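Local coordinates for protein guanine deaminase (Escherichia coli, PDB 6OHB) that catalyses the zinc-dependent hydrolytic deamination of guanine to xanthine and ammonia, the single step that opens guanine degradation, at residues A[88-93]-A[99-104]; A[302-307]-A[330-335]. All coordinates share one frame; numbering follows the deposited sequence.

Interaction 1: A[88-93]-A[99-104]; sequences SEMVGA and LEWLNK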
ATOM      1  N   SER A  88     -13.952 -12.064  -2.171  1.00 55.52           N
ATOM      2  CA  SER A  88     -13.614 -10.768  -2.752  1.00 52.76           C
ATOM      3  C   SER A  88     -14.403  -9.631  -2.106  1.00 59.15           C
ATOM      4  O   SER A  88     -13.875  -8.529  -1.925  1.00 56.74           O
ATOM      5  CB  SER A  88     -13.857 -10.797  -4.262  1.00 44.13           C
ATOM      6  OG  SER A  88     -13.056 -11.781  -4.894  1.00 55.39           O
ATOM      7  N   GLU A  89     -15.658  -9.881  -1.737  1.00 53.46           N
ATOM      8  CA  GLU A  89     -16.538  -8.838  -1.223  1.00 54.63           C
ATOM      9  C   GLU A  89     -16.385  -8.593   0.275  1.00 54.96           C
ATOM     10  O   GLU A  89     -17.013  -7.666   0.798  1.00 55.56           O
ATOM     11  CB  GLU A  89     -18.000  -9.181  -1.540  1.00 58.35           C
ATOM     12  CG  GLU A  89     -18.538 -10.397  -0.801  1.00 56.95           C
ATOM     13  CD  GLU A  89     -18.397 -11.685  -1.596  1.00 62.57           C
ATOM     14  OE1 GLU A  89     -17.333 -11.896  -2.221  1.00 65.06           O
ATOM     15  OE2 GLU A  89     -19.354 -12.489  -1.595  1.00 63.15           O
ATOM     16  N   MET A  90     -15.557  -9.375   0.963  1.00 56.57           N
ATOM     17  CA  MET A  90     -15.488  -9.317   2.419  1.00 57.61           C
ATOM     18  C   MET A  90     -15.046  -7.942   2.906  1.00 60.10           C
ATOM     19  O   MET A  90     -13.974  -7.451   2.538  1.00 52.22           O
ATOM     20  CB  MET A  90     -14.532 -10.392   2.935  1.00 60.52           C
ATOM     21  CG  MET A  90     -14.933 -10.974   4.280  1.00 66.77           C
ATOM     22  SD  MET A  90     -13.570 -11.788   5.133  1.00 68.40           S
ATOM     23  CE  MET A  90     -12.795 -12.642   3.786  1.00 55.20           C
ATOM     24  N   VAL A  91     -15.875  -7.327   3.744  1.00 60.69           N
ATOM     25  CA  VAL A  91     -15.550  -6.077   4.421  1.00 56.90           C
ATOM     26  C   VAL A  91     -15.480  -6.375   5.913  1.00 57.75           C
ATOM     27  O   VAL A  91     -16.466  -6.821   6.511  1.00 65.04           O
ATOM     28  CB  VAL A  91     -16.584  -4.981   4.125  1.00 57.71           C
ATOM     29  CG1 VAL A  91     -16.238  -3.699   4.885  1.00 58.17           C
ATOM     30  CG2 VAL A  91     -16.671  -4.723   2.631  1.00 53.16           C
ATOM     31  N   GLY A  92     -14.318  -6.141   6.509  1.00 57.46           N
ATOM     32  CA  GLY A  92     -14.104  -6.424   7.913  1.00 68.17           C
ATOM     33  C   GLY A  92     -14.113  -5.174   8.771  1.00 67.88           C
ATOM     34  O   GLY A  92     -13.792  -4.082   8.311  1.00 65.39           O
ATOM     35  N   ALA A  93     -14.498  -5.346  10.033  1.00 75.24           N
ATOM     36  CA  ALA A  93     -14.322  -4.278  11.003  1.00 77.18           C
ATOM     37  C   ALA A  93     -12.832  -4.040  11.247  1.00 75.84           C
ATOM     38  O   ALA A  93     -11.969  -4.824  10.837  1.00 78.22           O
ATOM     39  CB  ALA A  93     -15.040  -4.614  12.313  1.00 71.05           C
ATOM     40  N   LEU A  99      -8.713 -15.374  14.368  1.00 58.19           N
ATOM     41  CA  LEU A  99      -9.780 -16.321  14.688  1.00 58.29           C
ATOM     42  C   LEU A  99     -11.137 -15.626  14.751  1.00 63.47           C
ATOM     43  O   LEU A  99     -12.139 -16.136  14.222  1.00 64.94           O
ATOM     44  CB  LEU A  99      -9.476 -17.029  16.008  1.00 56.02           C
ATOM     45  N   GLU A 100     -11.184 -14.443  15.365  1.00 62.17           N
ATOM     46  CA  GLU A 100     -12.412 -13.660  15.352  1.00 62.67           C
ATOM     47  C   GLU A 100     -12.729 -13.137  13.956  1.00 59.39           C
ATOM     48  O   GLU A 100     -13.906 -13.026  13.595  1.00 63.53           O
ATOM     49  CB  GLU A 100     -12.314 -12.523  16.360  1.00 68.26           C
ATOM     50  N   TRP A 101     -11.704 -12.807  13.163  1.00 58.25           N
ATOM     51  CA  TRP A 101     -11.937 -12.446  11.766  1.00 60.28           C
ATOM     52  C   TRP A 101     -12.595 -13.597  11.021  1.00 60.08           C
ATOM     53  O   TRP A 101     -13.498 -13.387  10.201  1.00 62.16           O
ATOM     54  CB  TRP A 101     -10.616 -12.061  11.092  1.00 59.15           C
ATOM     55  CG  TRP A 101     -10.706 -11.812   9.610  1.00 64.18           C
ATOM     56  CD1 TRP A 101     -10.710 -12.749   8.613  1.00 58.69           C
ATOM     57  CD2 TRP A 101     -10.783 -10.536   8.959  1.00 60.63           C
ATOM     58  NE1 TRP A 101     -10.796 -12.135   7.386  1.00 61.51           N
ATOM     59  CE2 TRP A 101     -10.841 -10.777   7.571  1.00 63.43           C
ATOM     60  CE3 TRP A 101     -10.811  -9.215   9.417  1.00 62.16           C
ATOM     61  CZ2 TRP A 101     -10.926  -9.744   6.635  1.00 59.69           C
ATOM     62  CZ3 TRP A 101     -10.896  -8.189   8.486  1.00 63.75           C
ATOM     63  CH2 TRP A 101     -10.952  -8.460   7.112  1.00 59.02           C
ATOM     64  N   LEU A 102     -12.156 -14.821  11.305  1.00 62.83           N
ATOM     65  CA  LEU A 102     -12.725 -15.998  10.663  1.00 63.65           C
ATOM     66  C   LEU A 102     -14.185 -16.168  11.052  1.00 60.86           C
ATOM     67  O   LEU A 102     -15.044 -16.406  10.197  1.00 66.84           O
ATOM     68  CB  LEU A 102     -11.912 -17.238  11.044  1.00 58.03           C
ATOM     69  CG  LEU A 102     -10.707 -17.566  10.164  1.00 59.56           C
ATOM     70  CD1 LEU A 102      -9.776 -18.510  10.894  1.00 56.89           C
ATOM     71  CD2 LEU A 102     -11.153 -18.165   8.841  1.00 61.70           C
ATOM     72  N   ASN A 103     -14.489 -16.034  12.344  1.00 61.08           N
ATOM     73  CA  ASN A 103     -15.860 -16.301  12.771  1.00 64.78           C
ATOM     74  C   ASN A 103     -16.830 -15.157  12.478  1.00 62.83           C
ATOM     75  O   ASN A 103     -18.030 -15.412  12.321  1.00 62.45           O
ATOM     76  CB  ASN A 103     -15.893 -16.617  14.272  1.00 67.74           C
ATOM     77  CG  ASN A 103     -15.096 -17.864  14.625  1.00 74.05           C
ATOM     78  OD1 ASN A 103     -15.583 -18.987  14.486  1.00 71.68           O
ATOM     79  ND2 ASN A 103     -13.867 -17.670  15.089  1.00 72.07           N
ATOM     80  N   LYS A 104     -16.348 -13.921  12.345  1.00 58.56           N
ATOM     81  CA  LYS A 104     -17.232 -12.778  12.134  1.00 56.28           C
ATOM     82  C   LYS A 104     -17.425 -12.404  10.671  1.00 58.37           C
ATOM     83  O   LYS A 104     -18.508 -11.938  10.303  1.00 65.16           O
ATOM     84  CB  LYS A 104     -16.720 -11.556  12.903  1.00 59.57           C
ATOM     85  CG  LYS A 104     -16.786 -11.730  14.409  1.00 65.81           C
ATOM     86  CD  LYS A 104     -16.798 -10.396  15.126  1.00 71.17           C
ATOM     87  CE  LYS A 104     -15.667 -10.302  16.133  1.00 75.60           C
ATOM     88  NZ  LYS A 104     -15.616  -8.947  16.742  1.00 74.45           N
TER

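Interaction 2: A[302-307]-A[330-335]; sequences NLYLGS and AGTTFN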
ATOM      1  N   ASN A 302      -0.897 -10.589   6.672  1.00 40.26           N
ATOM      2  CA  ASN A 302      -0.110 -10.680   7.901  1.00 43.16           C
ATOM      3  C   ASN A 302      -0.102  -9.347   8.644  1.00 52.51           C
ATOM      4  O   ASN A 302      -0.141  -9.312   9.880  1.00 48.02           O
ATOM      5  CB  ASN A 302       1.327 -11.114   7.604  1.00 40.17           C
ATOM      6  CG  ASN A 302       1.431 -12.556   7.125  1.00 46.01           C
ATOM      7  OD1 ASN A 302       0.459 -13.316   7.140  1.00 43.33           O
ATOM      8  ND2 ASN A 302       2.624 -12.936   6.694  1.00 37.22           N
ATOM      9  N   LEU A 303      -0.054  -8.236   7.906  1.00 48.39           N
ATOM     10  CA  LEU A 303      -0.021  -6.934   8.561  1.00 43.47           C
ATOM     11  C   LEU A 303      -1.409  -6.488   9.020  1.00 48.94           C
ATOM     12  O   LEU A 303      -1.556  -5.976  10.137  1.00 48.53           O
ATOM     13  CB  LEU A 303       0.600  -5.894   7.630  1.00 45.10           C
ATOM     14  CG  LEU A 303       2.118  -5.960   7.465  1.00 42.81           C
ATOM     15  CD1 LEU A 303       2.597  -4.896   6.489  1.00 43.39           C
ATOM     16  CD2 LEU A 303       2.805  -5.806   8.810  1.00 42.39           C
ATOM     17  N   TYR A 304      -2.440  -6.679   8.186  1.00 42.92           N
ATOM     18  CA  TYR A 304      -3.785  -6.244   8.567  1.00 47.08           C
ATOM     19  C   TYR A 304      -4.276  -6.951   9.827  1.00 48.80           C
ATOM     20  O   TYR A 304      -4.970  -6.348  10.653  1.00 49.81           O
ATOM     21  CB  TYR A 304      -4.777  -6.487   7.427  1.00 47.97           C
ATOM     22  CG  TYR A 304      -4.842  -5.392   6.382  1.00 52.00           C
ATOM     23  CD1 TYR A 304      -5.144  -4.080   6.732  1.00 50.79           C
ATOM     24  CD2 TYR A 304      -4.626  -5.678   5.041  1.00 53.08           C
ATOM     25  CE1 TYR A 304      -5.210  -3.079   5.771  1.00 52.11           C
ATOM     26  CE2 TYR A 304      -4.693  -4.688   4.074  1.00 49.35           C
ATOM     27  CZ  TYR A 304      -4.981  -3.394   4.440  1.00 57.81           C
ATOM     28  OH  TYR A 304      -5.042  -2.425   3.464  1.00 60.95           O
ATOM     29  N   LEU A 305      -3.956  -8.236   9.973  1.00 50.07           N
ATOM     30  CA  LEU A 305      -4.415  -9.049  11.095  1.00 54.39           C
ATOM     31  C   LEU A 305      -3.454  -9.047  12.279  1.00 48.05           C
ATOM     32  O   LEU A 305      -3.692  -9.776  13.247  1.00 49.31           O
ATOM     33  CB  LEU A 305      -4.666 -10.489  10.636  1.00 47.56           C
ATOM     34  CG  LEU A 305      -5.962 -10.843   9.891  1.00 55.27           C
ATOM     35  CD1 LEU A 305      -7.129 -10.907  10.852  1.00 62.06           C
ATOM     36  CD2 LEU A 305      -6.286  -9.902   8.739  1.00 57.58           C
ATOM     37  N   GLY A 306      -2.383  -8.260  12.221  1.00 47.38           N
ATOM     38  CA  GLY A 306      -1.394  -8.259  13.289  1.00 43.38           C
ATOM     39  C   GLY A 306      -0.783  -9.622  13.523  1.00 48.89           C
ATOM     40  O   GLY A 306      -0.526 -10.002  14.672  1.00 54.12           O
ATOM     41  N   SER A 307      -0.558 -10.371  12.447  1.00 53.14           N
ATOM     42  CA  SER A 307      -0.043 -11.723  12.564  1.00 47.92           C
ATOM     43  C   SER A 307       1.434 -11.745  12.950  1.00 48.03           C
ATOM     44  O   SER A 307       1.843 -12.517  13.828  1.00 50.93           O
ATOM     45  CB  SER A 307      -0.270 -12.446  11.242  1.00 48.71           C
ATOM     46  OG  SER A 307      -1.571 -13.019  11.238  1.00 51.36           O
ATOM     47  N   ALA A 330      -8.747 -11.463   3.395  1.00 46.69           N
ATOM     48  CA  ALA A 330      -8.068 -10.680   4.422  1.00 47.88           C
ATOM     49  C   ALA A 330      -7.155  -9.646   3.785  1.00 49.75           C
ATOM     50  O   ALA A 330      -7.035  -8.520   4.281  1.00 44.94           O
ATOM     51  CB  ALA A 330      -7.283 -11.593   5.365  1.00 45.98           C
ATOM     52  N   GLY A 331      -6.484 -10.017   2.696  1.00 46.82           N
ATOM     53  CA  GLY A 331      -5.782  -9.033   1.906  1.00 38.88           C
ATOM     54  C   GLY A 331      -6.746  -8.175   1.110  1.00 49.76           C
ATOM     55  O   GLY A 331      -7.895  -8.542   0.854  1.00 46.98           O
ATOM     56  N   THR A 332      -6.268  -6.994   0.724  1.00 38.25           N
ATOM     57  CA  THR A 332      -7.115  -5.996   0.087  1.00 45.12           C
ATOM     58  C   THR A 332      -6.841  -5.817  -1.401  1.00 49.29           C
ATOM     59  O   THR A 332      -7.531  -5.023  -2.045  1.00 50.31           O
ATOM     60  CB  THR A 332      -6.993  -4.646   0.810  1.00 47.52           C
ATOM     61  OG1 THR A 332      -5.614  -4.332   1.040  1.00 50.98           O
ATOM     62  CG2 THR A 332      -7.737  -4.685   2.143  1.00 43.57           C
ATOM     63  N   THR A 333      -5.826  -6.472  -1.959  1.00 44.44           N
ATOM     64  CA  THR A 333      -5.515  -6.256  -3.365  1.00 46.78           C
ATOM     65  C   THR A 333      -5.209  -7.574  -4.069  1.00 42.35           C
ATOM     66  O   THR A 333      -4.633  -8.488  -3.473  1.00 45.26           O
ATOM     67  CB  THR A 333      -4.346  -5.271  -3.521  1.00 46.63           C
ATOM     68  OG1 THR A 333      -4.156  -4.974  -4.907  1.00 50.13           O
ATOM     69  CG2 THR A 333      -3.058  -5.844  -2.934  1.00 46.25           C
ATOM     70  N   PHE A 334      -5.629  -7.674  -5.336  1.00 40.53           N
ATOM     71  CA  PHE A 334      -5.232  -8.768  -6.218  1.00 42.93           C
ATOM     72  C   PHE A 334      -3.856  -8.556  -6.836  1.00 38.17           C
ATOM     73  O   PHE A 334      -3.363  -9.452  -7.529  1.00 43.70           O
ATOM     74  CB  PHE A 334      -6.222  -8.941  -7.377  1.00 41.49           C
ATOM     75  CG  PHE A 334      -7.508  -9.631  -7.009  1.00 43.00           C
ATOM     76  CD1 PHE A 334      -8.558  -8.922  -6.440  1.00 43.89           C
ATOM     77  CD2 PHE A 334      -7.682 -10.980  -7.272  1.00 39.63           C
ATOM     78  CE1 PHE A 334      -9.749  -9.554  -6.123  1.00 42.39           C
ATOM     79  CE2 PHE A 334      -8.870 -11.617  -6.954  1.00 41.38           C
ATOM     80  CZ  PHE A 334      -9.903 -10.904  -6.380  1.00 42.83           C
ATOM     81  N   ASN A 335      -3.244  -7.395  -6.623  1.00 41.69           N
ATOM     82  CA  ASN A 335      -2.095  -6.965  -7.408  1.00 40.68           C
ATOM     83  C   ASN A 335      -0.792  -7.454  -6.794  1.00 44.32           C
ATOM     84  O   ASN A 335      -0.519  -7.207  -5.613  1.00 38.28           O
ATOM     85  CB  ASN A 335      -2.075  -5.443  -7.538  1.00 38.74           C
ATOM     86  CG  ASN A 335      -1.085  -4.965  -8.584  1.00 42.82           C
ATOM     87  OD1 ASN A 335       0.084  -4.713  -8.280  1.00 41.81           O
ATOM     88  ND2 ASN A 335      -1.545  -4.850  -9.828  1.00 39.28           N
TER

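Interaction 1: A[88-93]-A[99-104]
M90 and W101 meet in a Met-aromatic contact that joins the loop 88-93 to helix 98-111. The thioether sulfur comes in at a slant, 52° off the normal of the five-membered ring, so it sits neither squarely over the indole nor at its rim. M90 SD lies 3.6 Å from W101 NE1 and 3.7 Å from W101 CZ2, touching the stretch of indole where the two rings join through CE2. A bend at the last torsion of the methionine (chi3 -41°) turns its methyl group back, and M90 CE stays 4.1 Å from W101 NE1. With chi1 of W101 at 174°, CG stands opposite the backbone N and the indole extends off the helix toward 88-93. Its six-membered end then lies against backbone rather than side chain: W101 CZ3 is 3.7 Å from G92 CA. A side chain built on G92 toward the indole would collide with CZ3, so the absence of one is what allows this close approach. Farther along, the carbonyl oxygen of A93 approaches the rim, roughly level with the ring, 4.2 Å from W101 CZ3. No hydrogen bond crosses the contact, which rests on van der Waals and sulfur-aromatic packing. H105 adds an edge-to-face partner to W101 from the same helix. The arrangement belongs to the loop that follows the metal-ligand strand 73-84 in the amidohydrolase TIM barrel, with the side chains of M90 and Q87, a probable substrate-binding residue, about 3 Å apart at their nearest atoms.

Interaction 2: A[302-307]-A[330-335]
Y304 overlaps T332 at the hydroxyl end of its ring, through CE2, CZ and OH, the two side chains crossing at about a right angle where the end of helix 299-304 meets the loop after strand 321-324, near the zinc site of the amidohydrolase TIM barrel. One bond joins their hydroxyls: Y304 OH and T332 OG1 are 3.1 Å apart, and either may be the donor. The oxygen of T332 lies near the ring plane at the edge, also 3.2 Å from Y304 CE2, while the methyl T332 CG2 packs 3.6 Å from that same carbon. A chi1 of 47° sets OG1 between the backbone N and the carbonyl carbon of T332, turned to the tyrosine. The phenol oxygen has its stronger polar partner in ND2 of N341 of the second subunit. A phenylalanine in place of Y304 would probably leave T332 OG1 and N341 of the second subunit without their hydroxyl partner. Beyond Y304 the helix 299-304 ends in a Schellman motif, G306 taking positive phi as S307 N bonds back to N302 O. At A330, the carbonyl O lies 3.8 Å from Y304 CD2, and a separate apolar touch completes the contact: L305 CD2 rests 3.9 Å from A330 CB.

Overall arrangement
The two contacts are neighbours, their centres about 12 Å apart, and they share a border: W101 of interaction 1 packs with CB on L305 CD1 and with CZ2 on A330 CA of interaction 2, while S88 touches F334. Interaction 1 is the more buried and without hydrogen bonds, a sulfur and a glycine backbone against one indole; interaction 2 is partly buried and centres on a hydroxyl pair. The first sets the loop after strand 73-84 against helix 98-111, the second the end of helix 299-304 against the loop before helix 336-349. Both also reach the second subunit, S88 O through R402 and Y304 OH through N341 there, so the same regions lie both near the zinc site and at the subunit interface.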